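Local coordinates for tyrosine--tRNA ligase (Pyrococcus horikoshii, PDB 2CYC), which attaches tyrosine to tRNA(Tyr) in two steps, first activating the amino acid with ATP and then transferring it to the acceptor end of the tRNA, at residues I46-G49 against T50-A54. Sequence-based numbering, arbitrary orientation.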
loop_
_atom_site.group_PDB
_atom_site.type_symbol
_atom_site.label_atom_id
_atom_site.label_comp_id
_atom_site.label_asym_id
_atom_site.label_seq_id
_atom_site.Cartn_x
_atom_site.Cartn_y
_atom_site.Cartn_z
ATOM N N ILE A 46 -4.328 -23.028 17.841
ATOM C CA ILE A 46 -4.131 -22.007 18.855
ATOM C C ILE A 46 -3.302 -22.550 20.020
ATOM O O ILE A 46 -3.776 -23.404 20.774
ATOM C CB ILE A 46 -5.494 -21.512 19.392
ATOM C CG1 ILE A 46 -6.270 -20.814 18.267
ATOM C CG2 ILE A 46 -5.282 -20.581 20.592
ATOM C CD1 ILE A 46 -7.747 -20.594 18.594
ATOM N N HIS A 47 -2.066 -22.069 20.159
ATOM C CA HIS A 47 -1.213 -22.520 21.260
ATOM C C HIS A 47 -1.546 -21.685 22.493
ATOM O O HIS A 47 -2.262 -20.693 22.380
ATOM C CB HIS A 47 0.276 -22.418 20.879
ATOM C CG HIS A 47 0.756 -21.024 20.621
ATOM N ND1 HIS A 47 0.967 -20.110 21.630
ATOM C CD2 HIS A 47 1.106 -20.401 19.469
ATOM C CE1 HIS A 47 1.428 -18.984 21.114
ATOM N NE2 HIS A 47 1.523 -19.134 19.804
ATOM N N LEU A 48 -1.046 -22.080 23.665
ATOM C CA LEU A 48 -1.378 -21.384 24.918
ATOM C C LEU A 48 -1.082 -19.890 24.971
ATOM O O LEU A 48 -1.807 -19.131 25.630
ATOM C CB LEU A 48 -0.703 -22.076 26.113
ATOM C CG LEU A 48 -0.946 -23.582 26.233
ATOM C CD1 LEU A 48 -0.428 -24.092 27.580
ATOM C CD2 LEU A 48 -2.428 -23.864 26.091
ATOM N N GLY A 49 -0.014 -19.465 24.306
ATOM C CA GLY A 49 0.309 -18.049 24.305
ATOM C C GLY A 49 -0.806 -17.250 23.653
ATOM O O GLY A 49 -1.261 -16.237 24.183
ATOM N N THR A 50 -1.267 -17.724 22.504
ATOM C CA THR A 50 -2.323 -17.052 21.751
ATOM C C THR A 50 -3.660 -17.043 22.492
ATOM O O THR A 50 -4.282 -15.993 22.671
ATOM C CB THR A 50 -2.510 -17.734 20.390
ATOM O OG1 THR A 50 -1.234 -17.860 19.759
ATOM C CG2 THR A 50 -3.418 -16.920 19.487
ATOM N N GLY A 51 -4.098 -18.216 22.928
ATOM C CA GLY A 51 -5.369 -18.294 23.617
ATOM C C GLY A 51 -5.384 -17.815 25.055
ATOM O O GLY A 51 -6.165 -16.920 25.401
ATOM N N LEU A 52 -4.520 -18.390 25.892
ATOM C CA LEU A 52 -4.489 -18.047 27.313
ATOM C C LEU A 52 -4.042 -16.637 27.678
ATOM O O LEU A 52 -4.700 -15.970 28.470
ATOM C CB LEU A 52 -3.646 -19.072 28.089
ATOM C CG LEU A 52 -4.045 -20.529 27.830
ATOM C CD1 LEU A 52 -3.479 -21.396 28.943
ATOM C CD2 LEU A 52 -5.574 -20.668 27.771
ATOM N N MET A 53 -2.936 -16.174 27.115
ATOM C CA MET A 53 -2.461 -14.839 27.449
ATOM C C MET A 53 -3.408 -13.765 26.915
ATOM O O MET A 53 -3.758 -12.831 27.632
ATOM C CB MET A 53 -1.040 -14.647 26.918
ATOM C CG MET A 53 -0.055 -15.682 27.475
ATOM S SD MET A 53 0.203 -15.549 29.283
ATOM C CE MET A 53 -0.976 -16.739 29.899
ATOM N N ALA A 54 -3.830 -13.889 25.663
ATOM C CA ALA A 54 -4.765 -12.912 25.102
ATOM C C ALA A 54 -6.098 -13.023 25.854
ATOM O O ALA A 54 -6.726 -12.025 26.182
ATOM C CB ALA A 54 -4.986 -13.181 23.616
#
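T50 lies across one face of the H47 imidazole, the two side chains at roughly a right angle. T50 CB stands 4.3 Å from the centroid of the H47 ring, 12° off the normal, a CH-pi contact, while T50 OG1 sits above the same face toward its rim, 3.0 Å from H47 NE2. The ring folds back over the first turn because H47 CG lies between the backbone N and the carbonyl carbon (chi1 64°), letting ND1 accept a weak N-capping bond from G49 N, 2.9 Å away. H47-L48-G49-T50 corresponds to the HIGH signature of class I synthetases, H47 being its first histidine and T50 taking the place of its last, at the start of helix 48-63 between parallel strands 36-40 and 69-72 of the Rossmann-like catalytic domain. H47 NE2 is hydrogen-bonded to S253 of the KMSKS loop, and the bound tyrosine lies about 7 Å from the T50 side chain. With an alanine in place of H47, G49 N is likely to lose its cap, T50 the ring face it packs on and S253 this hydrogen bond. At G51, N donates almost straight (175°) to H47 O, 3.1 Å away, and I46 CG2 packs against that nitrogen. L52 runs alongside L48; L52 CD1 meets L48 CD2 at 3.9 Å, and I296 of helix 288-297 touches both leucines. L48 O takes weak bonds from L52 N and M53 N, where the turn widens to pi type. M53 N also reaches G49 O weakly, and M53 CB rests 3.2 Å from that oxygen. A54 turns its methyl to I38 and F40 of strand 36-40.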